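Local coordinates for protein nucleoside-diphosphate-sugar pyrophosphorylase (Vibrio cholerae, PDB 4EVW) that probably transfers a nucleotidyl group from a nucleoside triphosphate to a sugar phosphate, forming a nucleoside-diphosphate sugar with release of pyrophosphate, at residues 11-16 against 20-25; 31-36 against 49-54; 157-160 against 165-168; 187-192 against 209-214. The protein carries 1 engineered substitution. One frame throughout, in Å; residues are numbered along the deposited sequence. Where two conformers were deposited one is given.

Contact 1: residues 11-16 against 20-25; sequences SRFFKA and QPKYML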
# COMPACT_ATOMS: atom_id res chain seq x y z
N SER A 11 -0.55 -16.15 -6.52
CA SER A 11 -0.01 -17.51 -6.52
C SER A 11 -0.44 -18.44 -5.39
O SER A 11 -0.76 -19.60 -5.65
CB SER A 11 1.52 -17.46 -6.61
OG SER A 11 1.93 -17.06 -7.90
N ARG A 12 -0.43 -17.96 -4.15
CA ARG A 12 -0.85 -18.81 -3.03
C ARG A 12 -2.32 -19.19 -3.16
O ARG A 12 -2.72 -20.30 -2.79
CB ARG A 12 -0.62 -18.12 -1.69
CG ARG A 12 0.77 -18.30 -1.10
CD ARG A 12 0.66 -18.72 0.37
NE ARG A 12 1.57 -17.99 1.23
CZ ARG A 12 1.62 -18.12 2.55
NH1 ARG A 12 0.79 -18.96 3.17
NH2 ARG A 12 2.48 -17.41 3.26
N PHE A 13 -3.13 -18.26 -3.66
CA PHE A 13 -4.55 -18.52 -3.83
C PHE A 13 -4.75 -19.49 -5.00
O PHE A 13 -5.64 -20.33 -4.95
CB PHE A 13 -5.31 -17.21 -4.05
CG PHE A 13 -5.58 -16.46 -2.77
CD1 PHE A 13 -6.79 -16.60 -2.10
CD2 PHE A 13 -4.60 -15.64 -2.22
CE1 PHE A 13 -7.02 -15.93 -0.90
CE2 PHE A 13 -4.82 -14.97 -1.02
CZ PHE A 13 -6.03 -15.12 -0.36
N PHE A 14 -3.92 -19.37 -6.04
CA PHE A 14 -4.02 -20.30 -7.17
C PHE A 14 -3.76 -21.71 -6.66
O PHE A 14 -4.53 -22.64 -6.93
CB PHE A 14 -3.00 -19.95 -8.26
CG PHE A 14 -3.30 -18.68 -9.00
CD1 PHE A 14 -4.61 -18.25 -9.16
CD2 PHE A 14 -2.28 -17.94 -9.58
CE1 PHE A 14 -4.91 -17.10 -9.87
CE2 PHE A 14 -2.56 -16.78 -10.30
CZ PHE A 14 -3.88 -16.35 -10.44
N LYS A 15 -2.68 -21.88 -5.90
CA LYS A 15 -2.35 -23.19 -5.35
C LYS A 15 -3.45 -23.68 -4.42
O LYS A 15 -3.72 -24.88 -4.35
CB LYS A 15 -1.03 -23.14 -4.59
CG LYS A 15 -0.63 -24.49 -4.00
CD LYS A 15 0.04 -24.32 -2.66
CE LYS A 15 1.52 -24.62 -2.72
NZ LYS A 15 1.81 -26.07 -2.56
N ALA A 16 -4.10 -22.76 -3.71
CA ALA A 16 -5.17 -23.14 -2.79
C ALA A 16 -6.43 -23.59 -3.54
O ALA A 16 -7.37 -24.10 -2.93
CB ALA A 16 -5.50 -21.98 -1.84
N GLN A 20 -9.75 -17.37 -9.77
CA GLN A 20 -9.89 -15.92 -9.94
C GLN A 20 -8.82 -15.19 -9.13
O GLN A 20 -8.37 -15.70 -8.11
CB GLN A 20 -11.25 -15.45 -9.42
CG GLN A 20 -12.46 -15.91 -10.18
CD GLN A 20 -13.73 -15.32 -9.61
OE1 GLN A 20 -14.23 -15.77 -8.57
NE2 GLN A 20 -14.25 -14.28 -10.26
N PRO A 21 -8.40 -14.00 -9.57
CA PRO A 21 -7.40 -13.31 -8.75
C PRO A 21 -8.05 -12.99 -7.40
O PRO A 21 -9.25 -12.75 -7.32
CB PRO A 21 -7.05 -12.06 -9.58
CG PRO A 21 -8.17 -11.94 -10.57
CD PRO A 21 -8.54 -13.36 -10.89
N LYS A 22 -7.24 -13.01 -6.35
CA LYS A 22 -7.73 -12.78 -5.00
C LYS A 22 -8.66 -11.59 -4.78
O LYS A 22 -9.64 -11.72 -4.04
CB LYS A 22 -6.52 -12.73 -4.05
CG LYS A 22 -6.55 -11.64 -3.00
CD LYS A 22 -5.20 -11.58 -2.28
CE LYS A 22 -4.05 -11.43 -3.28
NZ LYS A 22 -4.16 -10.18 -4.08
N TYR A 23 -8.39 -10.46 -5.41
CA TYR A 23 -9.24 -9.30 -5.21
C TYR A 23 -10.66 -9.45 -5.76
O TYR A 23 -11.54 -8.65 -5.45
CB TYR A 23 -8.59 -8.02 -5.76
CG TYR A 23 -7.96 -8.16 -7.13
CD1 TYR A 23 -6.58 -8.31 -7.27
CD2 TYR A 23 -8.74 -8.14 -8.27
CE1 TYR A 23 -5.99 -8.44 -8.53
CE2 TYR A 23 -8.17 -8.26 -9.54
CZ TYR A 23 -6.80 -8.41 -9.66
OH TYR A 23 -6.23 -8.54 -10.91
N MSE A 24 -10.89 -10.49 -6.57
CA MSE A 24 -12.22 -10.74 -7.12
C MSE A 24 -12.99 -11.77 -6.30
O MSE A 24 -14.16 -12.03 -6.57
CB MSE A 24 -12.13 -11.22 -8.58
CG MSE A 24 -11.62 -10.17 -9.55
SE MSE A 24 -11.74 -10.76 -11.40
CE MSE A 24 -10.91 -9.25 -12.26
N LEU A 25 -12.33 -12.36 -5.31
CA LEU A 25 -13.00 -13.35 -4.47
C LEU A 25 -14.06 -12.62 -3.65
O LEU A 25 -13.91 -11.43 -3.35
CB LEU A 25 -11.99 -14.06 -3.56
CG LEU A 25 -10.94 -14.86 -4.36
CD1 LEU A 25 -10.06 -15.65 -3.41
CD2 LEU A 25 -11.65 -15.79 -5.33
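F13 lays one face of its ring against the aliphatic part of K22, and L25 closes in on the same ring at a slant. The evidence for a CH-pi contact is direct: K22 CB stands 4.0 Å from the centroid of the F13 ring, only 13° off the ring normal. Further along the lysine, K22 CD comes to 3.6 Å of F13 CE2, so the chain runs from the middle of the face towards the rim. Bends at chi3 and chi4 then carry NZ away from the phenyl group, and NZ makes a long, weak ion pair with D115. At the CD1-CE1 side of the ring, L25 CD1 is 3.6 Å from F13 CD1, a methyl-to-ring approach that is neither facial nor edge-on. F14 contributes less, its CE1 passing 4.1 Å from Q20 O. The contact ties helix 11-15 to the 3-10 turn at 22-24; the helix follows the N-terminal loop, and P21-K22 resembles the Pro-Lys pair of the sugar nucleotidyltransferase signature. Y238 of helix 235-243 touches both F13 and L25. With no hydrogen bond across the two segments, the helix and the turn are joined by dispersion and CH-pi forces, while the ammonium group of K22 is directed elsewhere.

Contact 2: residues 31-36 against 49-54; sequences TLFEHS and FLFIVR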
# COMPACT_ATOMS: atom_id res chain seq x y z
N THR A 31 -16.78 -8.28 -2.99
CA THR A 31 -15.42 -8.69 -3.33
C THR A 31 -14.39 -8.17 -2.35
O THR A 31 -14.61 -7.16 -1.67
CB THR A 31 -15.03 -8.22 -4.74
OG1 THR A 31 -15.07 -6.78 -4.80
CG2 THR A 31 -15.98 -8.80 -5.78
N LEU A 32 -13.26 -8.86 -2.26
CA LEU A 32 -12.21 -8.42 -1.35
C LEU A 32 -11.76 -7.02 -1.79
O LEU A 32 -11.37 -6.21 -0.96
CB LEU A 32 -11.05 -9.43 -1.35
CG LEU A 32 -11.46 -10.83 -0.85
CD1 LEU A 32 -10.23 -11.71 -0.69
CD2 LEU A 32 -12.18 -10.70 0.49
N PHE A 33 -11.84 -6.75 -3.09
CA PHE A 33 -11.47 -5.43 -3.61
C PHE A 33 -12.32 -4.37 -2.91
O PHE A 33 -11.81 -3.36 -2.44
CB PHE A 33 -11.72 -5.35 -5.12
CG PHE A 33 -11.56 -3.96 -5.69
CD1 PHE A 33 -10.30 -3.44 -5.97
CD2 PHE A 33 -12.68 -3.17 -5.94
CE1 PHE A 33 -10.16 -2.16 -6.50
CE2 PHE A 33 -12.55 -1.89 -6.47
CZ PHE A 33 -11.28 -1.38 -6.75
N GLU A 34 -13.63 -4.63 -2.86
CA GLU A 34 -14.56 -3.70 -2.22
C GLU A 34 -14.33 -3.57 -0.72
O GLU A 34 -14.39 -2.47 -0.17
CB GLU A 34 -16.00 -4.14 -2.50
CG GLU A 34 -16.41 -3.98 -3.96
CD GLU A 34 -17.65 -4.79 -4.29
OE1 GLU A 34 -17.52 -5.99 -4.58
OE2 GLU A 34 -18.76 -4.22 -4.24
N HIS A 35 -14.07 -4.70 -0.06
CA HIS A 35 -13.81 -4.67 1.38
C HIS A 35 -12.61 -3.78 1.67
O HIS A 35 -12.61 -3.01 2.63
CB HIS A 35 -13.49 -6.07 1.90
CG HIS A 35 -14.69 -6.93 2.12
ND1 HIS A 35 -15.65 -6.65 3.07
CD2 HIS A 35 -15.08 -8.09 1.53
CE1 HIS A 35 -16.57 -7.60 3.07
NE2 HIS A 35 -16.24 -8.48 2.14
N SER A 36 -11.58 -3.89 0.84
CA SER A 36 -10.38 -3.09 1.04
C SER A 36 -10.56 -1.61 0.70
O SER A 36 -10.21 -0.74 1.50
CB SER A 36 -9.21 -3.66 0.24
OG SER A 36 -8.08 -2.81 0.34
N PHE A 49 -8.36 8.46 -6.48
CA PHE A 49 -7.83 7.11 -6.26
C PHE A 49 -7.12 6.67 -7.53
O PHE A 49 -7.59 6.93 -8.63
CB PHE A 49 -8.96 6.09 -6.00
CG PHE A 49 -9.57 6.17 -4.64
CD1 PHE A 49 -10.33 7.28 -4.27
CD2 PHE A 49 -9.38 5.15 -3.72
CE1 PHE A 49 -10.90 7.36 -3.01
CE2 PHE A 49 -9.94 5.22 -2.45
CZ PHE A 49 -10.70 6.33 -2.09
N LEU A 50 -5.97 6.02 -7.36
CA LEU A 50 -5.24 5.50 -8.51
C LEU A 50 -5.12 3.99 -8.30
O LEU A 50 -4.50 3.54 -7.34
CB LEU A 50 -3.83 6.10 -8.59
CG LEU A 50 -2.89 5.45 -9.61
CD1 LEU A 50 -3.44 5.58 -11.02
CD2 LEU A 50 -1.53 6.11 -9.52
N PHE A 51 -5.74 3.23 -9.20
CA PHE A 51 -5.69 1.78 -9.13
C PHE A 51 -4.67 1.33 -10.17
O PHE A 51 -4.81 1.66 -11.35
CB PHE A 51 -7.07 1.19 -9.43
CG PHE A 51 -8.13 1.63 -8.46
CD1 PHE A 51 -8.19 1.09 -7.18
CD2 PHE A 51 -9.06 2.61 -8.81
CE1 PHE A 51 -9.16 1.51 -6.26
CE2 PHE A 51 -10.03 3.04 -7.90
CZ PHE A 51 -10.08 2.48 -6.62
N ILE A 52 -3.65 0.61 -9.74
CA ILE A 52 -2.62 0.14 -10.66
C ILE A 52 -2.80 -1.35 -10.81
O ILE A 52 -2.53 -2.13 -9.90
CB ILE A 52 -1.21 0.46 -10.13
CG1 ILE A 52 -1.14 1.94 -9.74
CG2 ILE A 52 -0.18 0.17 -11.21
CD1 ILE A 52 0.13 2.32 -8.98
N VAL A 53 -3.26 -1.74 -11.99
CA VAL A 53 -3.55 -3.13 -12.26
C VAL A 53 -2.74 -3.70 -13.39
O VAL A 53 -2.00 -2.99 -14.08
CB VAL A 53 -5.02 -3.31 -12.66
CG1 VAL A 53 -5.92 -2.69 -11.62
CG2 VAL A 53 -5.25 -2.63 -14.01
N ARG A 54 -2.92 -4.99 -13.60
CA ARG A 54 -2.24 -5.67 -14.67
C ARG A 54 -3.23 -6.05 -15.75
O ARG A 54 -4.42 -6.18 -15.48
CB ARG A 54 -1.56 -6.90 -14.14
CG ARG A 54 -0.31 -7.11 -14.86
CD ARG A 54 0.63 -7.87 -14.03
NE ARG A 54 1.25 -8.85 -14.90
CZ ARG A 54 0.96 -10.14 -14.88
NH1 ARG A 54 0.07 -10.61 -14.01
NH2 ARG A 54 1.53 -10.94 -15.75
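F33 and F51 are the two residues that meet, and they join a helix to a strand of the parallel part of the sheet in an alpha/beta fold like that of other nucleotidyltransferases. F33 CZ reaches 3.6 Å from F51 CE1, and the neighbouring F33 CE1 lies 3.8 Å from F51 CE1 as well. The ring centroids are 5.4 Å apart and the planes stand at 53°, values that describe an oblique aromatic pair and neither a stack nor a T. F33 presents the far rim of its ring, with F51 CD1 lying in the plane at its edge. The torsion explains this reach: F33 CG is anti to the backbone N (chi1 171°), which aims the phenyl group out from helix 32-37 across the 10.8 Å between the CA atoms of F33 and F51. Around the pair, I4 of strand 2-5, F75 of strand 75-80 and V63 of helix 59-70 touch F51, while I114 touches F33, and both rings are buried. One shell further out, the start of the helix is fixed by a capping box of T31 and E34. E34 N donates to T31 OG1 at 3.2 Å, and T31 N donates in return to E34 OE1 at 2.9 Å, approaching it from above the carboxylate plane, 45° out of that plane. The hydroxyl of T31 adds a second donor to the same oxygen, T31 OG1 to E34 OE1 at 2.6 Å, on its anti lone pair.

Contact 3: residues 157-160 against 165-168; sequences VIQT and PISD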
# COMPACT_ATOMS: atom_id res chain seq x y z
N VAL A 157 10.27 8.28 13.20
CA VAL A 157 10.83 6.99 12.77
C VAL A 157 12.26 7.22 12.31
O VAL A 157 12.53 8.13 11.53
CB VAL A 157 10.00 6.38 11.61
CG1 VAL A 157 10.67 5.10 11.11
CG2 VAL A 157 8.59 6.07 12.09
N ILE A 158 13.19 6.39 12.79
CA ILE A 158 14.59 6.55 12.41
C ILE A 158 15.06 5.49 11.44
O ILE A 158 16.13 5.63 10.85
CB ILE A 158 15.52 6.52 13.65
CG1 ILE A 158 15.32 5.22 14.43
CG2 ILE A 158 15.26 7.74 14.52
CD1 ILE A 158 16.27 5.06 15.61
N GLN A 159 14.28 4.43 11.26
CA GLN A 159 14.68 3.35 10.35
C GLN A 159 13.52 2.40 10.07
O GLN A 159 12.63 2.24 10.90
CB GLN A 159 15.83 2.56 11.00
CG GLN A 159 16.42 1.43 10.16
CD GLN A 159 17.45 0.61 10.93
OE1 GLN A 159 17.92 1.03 11.99
NE2 GLN A 159 17.80 -0.55 10.40
N THR A 160 13.53 1.80 8.88
CA THR A 160 12.53 0.81 8.53
C THR A 160 13.29 -0.39 7.96
O THR A 160 14.41 -0.24 7.47
CB THR A 160 11.52 1.29 7.45
OG1 THR A 160 12.22 1.62 6.24
CG2 THR A 160 10.73 2.50 7.94
N PRO A 165 13.47 -7.58 12.11
CA PRO A 165 12.65 -7.10 13.24
C PRO A 165 13.38 -6.09 14.10
O PRO A 165 13.70 -6.37 15.25
CB PRO A 165 12.36 -8.36 14.03
CG PRO A 165 12.44 -9.43 13.03
CD PRO A 165 13.64 -9.03 12.20
N ILE A 166 13.61 -4.91 13.55
CA ILE A 166 14.31 -3.87 14.28
C ILE A 166 13.44 -3.22 15.36
O ILE A 166 13.90 -2.33 16.07
CB ILE A 166 14.80 -2.80 13.31
CG1 ILE A 166 13.61 -2.22 12.54
CG2 ILE A 166 15.78 -3.42 12.32
CD1 ILE A 166 13.99 -1.11 11.61
N SER A 167 12.20 -3.68 15.49
CA SER A 167 11.27 -3.13 16.49
C SER A 167 10.04 -4.02 16.53
O SER A 167 10.00 -5.05 15.87
CB SER A 167 10.82 -1.72 16.09
OG SER A 167 9.77 -1.79 15.13
N ASP A 168 9.05 -3.63 17.32
CA ASP A 168 7.82 -4.41 17.34
C ASP A 168 6.65 -3.59 16.80
O ASP A 168 5.49 -3.88 17.08
CB ASP A 168 7.52 -4.98 18.74
CG ASP A 168 7.44 -3.92 19.80
OD1 ASP A 168 7.77 -2.76 19.51
OD2 ASP A 168 7.06 -4.26 20.95
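Q159 crosses I166 obliquely, and CB, CG, CD and NE2 of its side chain all come within 4.2 Å of one methyl, I166 CD1. Starting at the root, Q159 CB is 4.2 Å from I166 CD1. Q159 CG is closer, 3.8 Å from I166 CD1, and Q159 CD lies 3.9 Å from it. The chain is extended beyond CG, which itself sits anti to the backbone N (chi1 -177°), and this straightness carries CG, CD and NE2 past the isoleucine. At the tip, Q159 NE2 spans two branches, 4.0 Å from I166 CG2 and 4.0 Å from I166 CD1. These are van der Waals distances, and no hydrogen bond crosses between the segments. The glutamine belongs to strand 157-161, which pairs antiparallel with strand 146-149 in a small two-stranded sheet; K148 of that partner strand also touches both Q159 and I166, and I166 sits in the loop that leads on to strand 169-172. I166 points its CB at the strand; with CG1 between the backbone N and the carbonyl carbon (chi1 58°) and the chain extended beyond, CD1 is the atom that arrives. The same I166 CD1 also packs on main chain, lying 3.7 Å from Q159 O and 3.8 Å from T160 C. T160 turns its CB away from the loop, and its OG1 is hydrogen-bonded to A206 O.

Contact 4: residues 187-192 against 209-214; sequences YREYVA and YNELIQ. Engineered in segment 209-214: E211 (natural residue Leu).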
# COMPACT_ATOMS: atom_id res chain seq x y z
N TYR A 187 12.58 6.39 -4.48
CA TYR A 187 12.58 5.23 -5.35
C TYR A 187 13.82 5.24 -6.24
O TYR A 187 14.50 4.23 -6.39
CB TYR A 187 11.35 5.21 -6.25
CG TYR A 187 11.31 3.98 -7.13
CD1 TYR A 187 10.82 2.77 -6.64
CD2 TYR A 187 11.77 4.02 -8.44
CE1 TYR A 187 10.79 1.63 -7.44
CE2 TYR A 187 11.75 2.89 -9.25
CZ TYR A 187 11.25 1.70 -8.75
OH TYR A 187 11.21 0.58 -9.55
N ARG A 188 14.09 6.37 -6.82
CA ARG A 188 15.24 6.51 -7.72
C ARG A 188 16.51 6.21 -6.98
O ARG A 188 17.31 5.50 -7.45
CB ARG A 188 15.33 7.92 -8.28
CG ARG A 188 14.34 8.18 -9.36
CD ARG A 188 14.73 9.43 -10.10
NE ARG A 188 14.33 10.62 -9.37
CZ ARG A 188 13.12 11.17 -9.45
NH1 ARG A 188 12.20 10.63 -10.24
NH2 ARG A 188 12.84 12.25 -8.75
N GLU A 189 16.67 6.74 -5.80
CA GLU A 189 17.86 6.49 -5.00
C GLU A 189 17.95 5.01 -4.65
O GLU A 189 19.01 4.40 -4.76
CB GLU A 189 17.81 7.33 -3.73
CG GLU A 189 18.00 8.81 -3.98
CD GLU A 189 19.43 9.17 -4.34
OE1 GLU A 189 20.33 8.32 -4.15
OE2 GLU A 189 19.67 10.31 -4.81
N TYR A 190 16.84 4.44 -4.22
CA TYR A 190 16.80 3.04 -3.84
C TYR A 190 17.23 2.08 -4.95
O TYR A 190 18.02 1.17 -4.71
CB TYR A 190 15.41 2.66 -3.34
CG TYR A 190 15.36 1.32 -2.65
CD1 TYR A 190 14.81 0.21 -3.29
CD2 TYR A 190 15.85 1.17 -1.36
CE1 TYR A 190 14.76 -1.04 -2.65
CE2 TYR A 190 15.81 -0.07 -0.71
CZ TYR A 190 15.26 -1.16 -1.36
OH TYR A 190 15.22 -2.39 -0.72
N VAL A 191 16.73 2.28 -6.17
CA VAL A 191 17.12 1.36 -7.24
C VAL A 191 18.53 1.64 -7.77
O VAL A 191 19.07 0.85 -8.53
CB VAL A 191 16.09 1.34 -8.41
CG1 VAL A 191 14.71 0.96 -7.86
CG2 VAL A 191 16.05 2.67 -9.13
N ALA A 192 19.12 2.76 -7.35
CA ALA A 192 20.48 3.11 -7.78
C ALA A 192 21.55 2.75 -6.74
O ALA A 192 22.72 3.04 -6.94
CB ALA A 192 20.56 4.61 -8.11
N TYR A 209 11.54 4.59 2.90
CA TYR A 209 11.59 5.63 3.92
C TYR A 209 13.02 5.88 4.42
O TYR A 209 13.33 6.99 4.86
CB TYR A 209 10.66 5.28 5.07
CG TYR A 209 9.20 5.52 4.74
CD1 TYR A 209 8.65 6.80 4.80
CD2 TYR A 209 8.38 4.46 4.36
CE1 TYR A 209 7.31 7.02 4.51
CE2 TYR A 209 7.03 4.67 4.06
CZ TYR A 209 6.51 5.95 4.14
OH TYR A 209 5.17 6.13 3.88
N ASN A 210 13.89 4.88 4.34
CA ASN A 210 15.26 5.08 4.80
C ASN A 210 15.96 6.14 3.96
O ASN A 210 16.79 6.89 4.47
CB ASN A 210 16.04 3.77 4.77
CG ASN A 210 15.56 2.80 5.82
OD1 ASN A 210 15.35 3.18 6.97
ND2 ASN A 210 15.37 1.54 5.44
N GLU A 211 15.62 6.21 2.67
CA GLU A 211 16.22 7.21 1.79
C GLU A 211 15.74 8.60 2.23
O GLU A 211 16.51 9.56 2.25
CB GLU A 211 15.81 6.96 0.33
CG GLU A 211 16.21 5.58 -0.23
CD GLU A 211 17.71 5.42 -0.43
OE1 GLU A 211 18.44 6.44 -0.36
OE2 GLU A 211 18.16 4.28 -0.68
N LEU A 212 14.46 8.70 2.58
CA LEU A 212 13.90 9.97 3.02
C LEU A 212 14.43 10.40 4.39
O LEU A 212 14.73 11.57 4.61
CB LEU A 212 12.36 9.89 3.05
CG LEU A 212 11.68 9.59 1.71
CD1 LEU A 212 10.18 9.68 1.86
CD2 LEU A 212 12.17 10.58 0.65
N ILE A 213 14.54 9.44 5.30
CA ILE A 213 15.06 9.73 6.63
C ILE A 213 16.51 10.20 6.54
O ILE A 213 16.91 11.13 7.23
CB ILE A 213 14.94 8.48 7.54
CG1 ILE A 213 13.46 8.18 7.81
CG2 ILE A 213 15.69 8.69 8.86
CD1 ILE A 213 13.21 6.85 8.48
N GLN A 214 17.30 9.55 5.69
CA GLN A 214 18.70 9.95 5.53
C GLN A 214 18.81 11.37 5.01
O GLN A 214 19.74 12.10 5.38
CB GLN A 214 19.42 8.99 4.59
CG GLN A 214 19.89 7.72 5.26
CD GLN A 214 20.34 6.68 4.26
OE1 GLN A 214 20.91 7.01 3.22
NE2 GLN A 214 20.11 5.41 4.57
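E211 reaches across from helix 208-214 to the backbone and side-chain roots of E189 and Y190, in a helix-against-helix packing with the C-terminal part of helix 180-191. E211 is an engineered residue, in place of a natural leucine, and it accounts for more than half of the surface buried here. The bend at chi2 (-70°) turns the carboxylate so that its two oxygens face E189 CB and Y190 CA. One oxygen, E211 OE1, rests 3.5 Å from E189 CB. The other, E211 OE2, lies 3.7 Å from Y190 CA and 3.8 Å from Y190 N, too far for a bond, and none is found between the segments. Towards the tyrosine ring, E211 OE2 comes up at the edge near the ring plane, 3.9 Å from Y190 CD2, with ring and carboxylate planes 77° apart. Within the two segments the nearest neighbours of the carboxylate are mostly carbon atoms. The E211 side chain is about 4 Å from a bound magnesium ion at the nearest atoms, beyond direct coordination but near enough that the cation probably offsets some negative charge. Y190 has a cation-pi partner in R193, and its side chain also touches L203 and P207. E189 contributes its CB to the interface while its chain, bent at chi2 (-73°), swings its own carboxylate away. The two carboxylates, of like charge, do not touch: E189 OE1 stands 4.6 Å from E211 OE1.

Overall arrangement
Contacts 2 and 4 are buried, contacts 1 and 3 only partly so. No two join the same pair of elements: contact 1 links helix 11-15 to the turn after it, contact 2 helix 32-37 to strand 49-54, contact 3 strand 157-161 to the following loop, and contact 4 helices 180-191 and 208-214. Main-chain bonds connect contacts 1 and 2, and N210 bonding to T160 O connects contacts 3 and 4; the centres of contacts 2 and 4 lie about 27 Å apart. None has a hydrogen bond between its segments, but the chemistry differs: aromatic packing in contacts 1 and 2, glutamine against isoleucine in contact 3, an engineered carboxylate over carbon in contact 4.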